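Local coordinates for protein replicative DNA helicase (Mycobacterium tuberculosis, PDB 2R5U) that probably unwinds duplex DNA ahead of the replisome using ATP, as the hexameric replicative helicase DnaB, of which this is the N-terminal domain, at residues 29-32 and 33-36; 60-63 and 64-67; 101-104 and 105-109. All coordinates share one frame; numbering follows the deposited sequence.

Interaction 1: residues 29-32 and 33-36; sequences QDLA and AEQS
An N-cap starts helix 31-43 of the DnaB N-terminal domain: the Asp30 carboxylate accepts from the backbone N of Ala33, with OD1 to N at 2.9 Å. With CG set anti to its own backbone N (chi1 -167°), the acid folds back over the first turn. The N-H of Ala33 reaches OD1 from above the carboxylate plane, 57° out of it, and the Ala33 methyl lies over the same face as the N-H, CB to Asp30 CG 3.6 Å. The backbone then takes over: Asp30 O receives Glu34 N at 3.0 Å, Leu31 O receives Gln35 N and Ala32 O receives Ser36 N. Glu34 stretches back along this turn, its CG 3.4 Å from Asp30 O. A water links its OE2, at 2.6 Å, to the N of Asp30, while OE1 and OE2 are also bonded to His65 and to the backbone N of Tyr61. A second water is held by Ser36 OG at 2.7 Å. Ile125 of helix 119-147 packs against both Asp30 and Ala33. The carboxylate thus satisfies an amide that has no carbonyl a turn earlier within the helix, and its negative charge probably interacts favourably with the helix dipole.

Interaction 2: residues 60-63 and 64-67; sequences FYRP and AHQN
The carbonyl O of Arg62 takes the backbone N of Gln66 at 3.1 Å, with the donor in the carbonyl plane and a C=O...N angle of 159°. The same oxygen receives a second, weak and bent bond from the N of His65. One residue on, Pro63 O accepts from Asn67 N at 3.0 Å, and the Asn67 side-chain carbon CG rests 3.3 Å from that oxygen. These bonds form the first turn of helix 63-77, with Arg62 in the N-cap position and Pro63, which has no N-H to offer, as the first helical residue. The Arg62 side chain runs forward along the turn and lays its aliphatic part over one face of the His65 imidazole: CD stands 3.8 Å from the ring centroid, 15° off the normal, in a CH-pi contact. Farther out the chain bends at chi3, which brings NH1 to 3.3 Å from Ala64 CB; the guanidinium is inclined 48° to the imidazole. The ring nitrogens of His65 turn to other helices, ND1 hydrogen-bonded to Glu34 OE1 and NE2 weakly to Tyr105 OH. Beyond it, Phe60 packs CD2 against His65 CB at 3.6 Å, the two side chains crossing nearly at right angles, and the His65 carbonyl O sits over one face of the phenyl ring. The rings of Tyr69 and Phe60 meet obliquely.

Interaction 3: residues 101-104 and 105-109; sequences GGAP and YLHTL
Tyr105 N bonds to Gly102 O at 3.0 Å from well above the carbonyl plane (51°), His107 N meets Ala103 O at 2.9 Å nearly along the C=O axis, and Thr108 N closes on Pro104 O at 2.9 Å. The Thr108 hydroxyl also donates to Pro104 O, with OG1 to O at 3.1 Å, since chi1 of -62° sets OG1 beside its backbone N; hydroxyl and amide reach the oxygen from opposite faces of the carbonyl plane, so two bonds grip it. His107 brings CD2 to 3.2 Å from Ala103 O, and its ring edge faces Pro104 CA. Tyr105 CB lies 3.3 Å from Gly102 O, while the ring swings away and has Leu109 CG over one face, 4.0 Å above the plane. Leu106 puts CB 3.4 Å from Ala103 O and is buried against Val87 and Ala88 of helix 84-93 and Ile100. Immediately before this turn, Gly101 with phi 102° is the C-prime residue of a Schellman motif, in which Gly102 N pairs with Leu97 O and Gly101 N with Arg98 O. It ends helix 97-100 and leads into the next helix: a tight helix-to-helix junction in this all-helical domain.

All three contacts lie in the opening turns of helices; interactions 1 and 2 are partly buried, whereas interaction 3 is mostly at the surface, its centre about 18 Å from that of the chain, against about 10 and 6 Å for the centres of the other two. His65 bridges the three, joining Glu34 of 29-36 to Tyr105 of 101-109 through its two ring nitrogens. Apolar pairs add to this: Leu31 CD1 packs on the His65 ring, and Gln35 touches Leu109. A side-chain carboxylate caps the first helix, CH-pi packing marks the second, and a glycine turn and the doubly bonded carbonyl of Pro104 mark the third.

Interaction 1: residues 29-32 and 33-36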
loop_
_atom_site.group_PDB
_atom_site.type_symbol
_atom_site.label_atom_id
_atom_site.label_comp_id
_atom_site.label_asym_id
_atom_site.label_seq_id
_atom_site.Cartn_x
_atom_site.Cartn_y
_atom_site.Cartn_z
ATOM N N GLN B 29 -6.277 35.497 -4.792
ATOM C CA GLN B 29 -4.906 35.429 -5.332
ATOM C C GLN B 29 -4.490 36.750 -5.973
ATOM O O GLN B 29 -5.334 37.566 -6.334
ATOM C CB GLN B 29 -4.794 34.287 -6.361
ATOM C CG GLN B 29 -5.635 34.518 -7.637
ATOM C CD GLN B 29 -5.656 33.332 -8.573
ATOM O OE1 GLN B 29 -4.899 33.283 -9.541
ATOM N NE2 GLN B 29 -6.524 32.369 -8.296
ATOM N N ASP B 30 -3.185 36.964 -6.122
ATOM C CA ASP B 30 -2.685 38.060 -6.957
ATOM C C ASP B 30 -1.401 37.575 -7.623
ATOM O O ASP B 30 -0.326 37.642 -7.019
ATOM C CB ASP B 30 -2.456 39.349 -6.150
ATOM C CG ASP B 30 -2.234 40.581 -7.040
ATOM O OD1 ASP B 30 -1.615 40.469 -8.115
ATOM O OD2 ASP B 30 -2.675 41.688 -6.665
ATOM N N LEU B 31 -1.537 37.040 -8.838
ATOM C CA LEU B 31 -0.397 36.505 -9.576
ATOM C C LEU B 31 0.634 37.574 -9.913
ATOM O O LEU B 31 1.825 37.302 -9.858
ATOM C CB LEU B 31 -0.841 35.760 -10.844
ATOM C CG LEU B 31 -0.938 34.224 -10.907
ATOM C CD1 LEU B 31 0.409 33.634 -11.164
ATOM C CD2 LEU B 31 -1.540 33.591 -9.655
ATOM N N ALA B 32 0.178 38.777 -10.258
ATOM C CA ALA B 32 1.069 39.875 -10.564
ATOM C C ALA B 32 1.929 40.194 -9.339
ATOM O O ALA B 32 3.136 40.369 -9.462
ATOM C CB ALA B 32 0.281 41.105 -10.993
ATOM N N ALA B 33 1.299 40.281 -8.164
ATOM C CA ALA B 33 2.044 40.578 -6.932
ATOM C C ALA B 33 3.030 39.445 -6.564
ATOM O O ALA B 33 4.139 39.710 -6.081
ATOM C CB ALA B 33 1.108 40.914 -5.796
ATOM N N GLU B 34 2.651 38.195 -6.831
ATOM C CA GLU B 34 3.587 37.063 -6.642
ATOM C C GLU B 34 4.847 37.205 -7.505
ATOM O O GLU B 34 5.958 36.919 -7.050
ATOM C CB GLU B 34 2.932 35.708 -6.938
ATOM C CG GLU B 34 1.842 35.313 -5.910
ATOM C CD GLU B 34 1.252 33.917 -6.072
ATOM O OE1 GLU B 34 1.753 33.076 -6.858
ATOM O OE2 GLU B 34 0.264 33.650 -5.344
ATOM N N GLN B 35 4.648 37.576 -8.762
ATOM C CA GLN B 35 5.757 37.769 -9.716
ATOM C C GLN B 35 6.700 38.865 -9.243
ATOM O O GLN B 35 7.902 38.664 -9.208
ATOM C CB GLN B 35 5.208 38.059 -11.120
ATOM C CG GLN B 35 4.572 36.846 -11.789
ATOM C CD GLN B 35 3.769 37.204 -13.033
ATOM O OE1 GLN B 35 3.388 38.358 -13.247
ATOM N NE2 GLN B 35 3.485 36.213 -13.839
ATOM N N SER B 36 6.137 39.997 -8.845
ATOM C CA SER B 36 6.896 41.148 -8.341
ATOM C C SER B 36 7.713 40.834 -7.073
ATOM O O SER B 36 8.865 41.283 -6.933
ATOM C CB SER B 36 5.955 42.326 -8.070
ATOM O OG SER B 36 5.357 42.805 -9.277
HETATM O O HOH W 1 -1.505 35.363 -4.397
HETATM O O HOH W 2 2.826 43.581 -9.950
#

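Interaction 2: residues 60-63 and 64-67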
loop_
_atom_site.group_PDB
_atom_site.type_symbol
_atom_site.label_atom_id
_atom_site.label_comp_id
_atom_site.label_asym_id
_atom_site.label_seq_id
_atom_site.Cartn_x
_atom_site.Cartn_y
_atom_site.Cartn_z
ATOM N N PHE B 60 2.090 31.190 -1.618
ATOM C CA PHE B 60 1.963 31.416 -3.056
ATOM C C PHE B 60 0.864 30.516 -3.607
ATOM O O PHE B 60 0.851 29.333 -3.314
ATOM C CB PHE B 60 3.294 31.143 -3.752
ATOM C CG PHE B 60 4.308 32.225 -3.516
ATOM C CD1 PHE B 60 5.088 32.216 -2.368
ATOM C CD2 PHE B 60 4.420 33.295 -4.406
ATOM C CE1 PHE B 60 6.018 33.242 -2.128
ATOM C CE2 PHE B 60 5.339 34.323 -4.175
ATOM C CZ PHE B 60 6.146 34.279 -3.030
ATOM N N TYR B 61 -0.060 31.092 -4.369
ATOM C CA TYR B 61 -1.101 30.301 -5.025
ATOM C C TYR B 61 -0.517 29.402 -6.107
ATOM O O TYR B 61 -0.831 28.213 -6.176
ATOM C CB TYR B 61 -2.203 31.185 -5.631
ATOM C CG TYR B 61 -3.272 30.350 -6.321
ATOM C CD1 TYR B 61 -3.447 30.410 -7.699
ATOM C CD2 TYR B 61 -4.069 29.450 -5.589
ATOM C CE1 TYR B 61 -4.422 29.619 -8.338
ATOM C CE2 TYR B 61 -5.033 28.649 -6.211
ATOM C CZ TYR B 61 -5.206 28.742 -7.583
ATOM O OH TYR B 61 -6.160 27.960 -8.203
ATOM N N ARG B 62 0.324 29.971 -6.967
ATOM C CA ARG B 62 0.896 29.198 -8.074
ATOM C C ARG B 62 2.052 28.311 -7.594
ATOM O O ARG B 62 3.005 28.827 -7.009
ATOM C CB ARG B 62 1.379 30.146 -9.169
ATOM C CG ARG B 62 1.286 29.551 -10.555
ATOM C CD ARG B 62 2.027 30.395 -11.541
ATOM N NE ARG B 62 3.106 29.677 -12.221
ATOM C CZ ARG B 62 2.974 29.050 -13.390
ATOM N NH1 ARG B 62 4.022 28.448 -13.945
ATOM N NH2 ARG B 62 1.795 29.031 -14.014
ATOM N N PRO B 63 1.968 26.984 -7.826
ATOM C CA PRO B 63 3.034 26.036 -7.454
ATOM C C PRO B 63 4.453 26.409 -7.958
ATOM O O PRO B 63 5.409 26.305 -7.196
ATOM C CB PRO B 63 2.559 24.716 -8.081
ATOM C CG PRO B 63 1.079 24.847 -8.137
ATOM C CD PRO B 63 0.813 26.284 -8.434
ATOM N N ALA B 64 4.583 26.848 -9.210
ATOM C CA ALA B 64 5.877 27.308 -9.724
ATOM C C ALA B 64 6.481 28.431 -8.861
ATOM O O ALA B 64 7.683 28.439 -8.619
ATOM C CB ALA B 64 5.758 27.767 -11.183
ATOM N N HIS B 65 5.634 29.353 -8.404
ATOM C CA HIS B 65 6.053 30.453 -7.562
ATOM C C HIS B 65 6.505 29.984 -6.180
ATOM O O HIS B 65 7.503 30.473 -5.682
ATOM C CB HIS B 65 4.978 31.533 -7.446
ATOM C CG HIS B 65 4.649 32.195 -8.745
ATOM N ND1 HIS B 65 3.580 33.043 -8.894
ATOM C CD2 HIS B 65 5.260 32.139 -9.954
ATOM C CE1 HIS B 65 3.547 33.498 -10.134
ATOM N NE2 HIS B 65 4.554 32.960 -10.799
ATOM N N GLN B 66 5.782 29.032 -5.573
ATOM C CA GLN B 66 6.226 28.455 -4.294
ATOM C C GLN B 66 7.591 27.797 -4.436
ATOM O O GLN B 66 8.420 27.906 -3.543
ATOM C CB GLN B 66 5.231 27.424 -3.712
ATOM C CG GLN B 66 5.518 27.090 -2.233
ATOM C CD GLN B 66 5.260 28.269 -1.313
ATOM O OE1 GLN B 66 6.173 28.755 -0.623
ATOM N NE2 GLN B 66 4.029 28.770 -1.325
ATOM N N ASN B 67 7.802 27.093 -5.540
ATOM C CA ASN B 67 9.064 26.397 -5.803
ATOM C C ASN B 67 10.211 27.411 -5.850
ATOM O O ASN B 67 11.276 27.194 -5.254
ATOM C CB ASN B 67 9.033 25.652 -7.142
ATOM C CG ASN B 67 8.122 24.394 -7.141
ATOM O OD1 ASN B 67 7.817 23.808 -6.098
ATOM N ND2 ASN B 67 7.731 23.968 -8.335
#

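Interaction 3: residues 101-104 and 105-109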
loop_
_atom_site.group_PDB
_atom_site.type_symbol
_atom_site.label_atom_id
_atom_site.label_comp_id
_atom_site.label_asym_id
_atom_site.label_seq_id
_atom_site.Cartn_x
_atom_site.Cartn_y
_atom_site.Cartn_z
ATOM N N GLY B 101 9.960 26.301 -16.324
ATOM C CA GLY B 101 10.362 26.895 -17.599
ATOM C C GLY B 101 11.767 27.477 -17.622
ATOM O O GLY B 101 12.058 28.396 -18.401
ATOM N N GLY B 102 12.634 26.969 -16.750
ATOM C CA GLY B 102 14.063 27.269 -16.833
ATOM C C GLY B 102 14.457 28.660 -16.400
ATOM O O GLY B 102 13.616 29.445 -15.941
ATOM N N ALA B 103 15.749 28.972 -16.549
ATOM C CA ALA B 103 16.266 30.287 -16.189
ATOM C C ALA B 103 15.569 31.427 -16.925
ATOM O O ALA B 103 15.439 32.516 -16.353
ATOM C CB ALA B 103 17.801 30.369 -16.387
ATOM N N PRO B 104 15.102 31.195 -18.182
ATOM C CA PRO B 104 14.372 32.279 -18.861
ATOM C C PRO B 104 13.163 32.745 -18.039
ATOM O O PRO B 104 12.851 33.930 -18.028
ATOM C CB PRO B 104 13.893 31.620 -20.162
ATOM C CG PRO B 104 14.861 30.520 -20.404
ATOM C CD PRO B 104 15.194 29.996 -19.044
ATOM N N TYR B 105 12.511 31.823 -17.337
ATOM C CA TYR B 105 11.406 32.212 -16.460
ATOM C C TYR B 105 11.861 33.127 -15.317
ATOM O O TYR B 105 11.190 34.110 -14.999
ATOM C CB TYR B 105 10.695 30.982 -15.914
ATOM C CG TYR B 105 9.553 31.350 -15.028
ATOM C CD1 TYR B 105 9.523 30.942 -13.696
ATOM C CD2 TYR B 105 8.513 32.141 -15.509
ATOM C CE1 TYR B 105 8.467 31.288 -12.873
ATOM C CE2 TYR B 105 7.458 32.505 -14.689
ATOM C CZ TYR B 105 7.447 32.065 -13.377
ATOM O OH TYR B 105 6.415 32.424 -12.562
ATOM N N LEU B 106 12.998 32.797 -14.700
ATOM C CA LEU B 106 13.588 33.659 -13.671
ATOM C C LEU B 106 13.923 35.049 -14.197
ATOM O O LEU B 106 13.718 36.041 -13.498
ATOM C CB LEU B 106 14.826 33.009 -13.036
ATOM C CG LEU B 106 14.664 31.608 -12.444
ATOM C CD1 LEU B 106 16.007 31.199 -11.847
ATOM C CD2 LEU B 106 13.556 31.594 -11.387
ATOM N N HIS B 107 14.415 35.119 -15.432
ATOM C CA HIS B 107 14.704 36.404 -16.073
ATOM C C HIS B 107 13.432 37.211 -16.351
ATOM O O HIS B 107 13.433 38.421 -16.181
ATOM C CB HIS B 107 15.538 36.213 -17.343
ATOM C CG HIS B 107 16.951 35.808 -17.065
ATOM N ND1 HIS B 107 17.842 36.635 -16.412
ATOM C CD2 HIS B 107 17.615 34.654 -17.305
ATOM C CE1 HIS B 107 19.003 36.017 -16.289
ATOM N NE2 HIS B 107 18.891 34.813 -16.822
ATOM N N THR B 108 12.358 36.525 -16.745
ATOM C CA THR B 108 11.033 37.151 -16.881
ATOM C C THR B 108 10.546 37.758 -15.545
ATOM O O THR B 108 10.120 38.913 -15.502
ATOM C CB THR B 108 9.995 36.151 -17.432
ATOM O OG1 THR B 108 10.378 35.720 -18.745
ATOM C CG2 THR B 108 8.630 36.783 -17.507
ATOM N N LEU B 109 10.652 36.998 -14.455
ATOM C CA LEU B 109 10.308 37.500 -13.116
ATOM C C LEU B 109 11.074 38.745 -12.719
ATOM O O LEU B 109 10.499 39.684 -12.181
ATOM C CB LEU B 109 10.540 36.424 -12.055
ATOM C CG LEU B 109 9.611 35.225 -12.093
ATOM C CD1 LEU B 109 9.992 34.238 -10.999
ATOM C CD2 LEU B 109 8.158 35.679 -11.944
#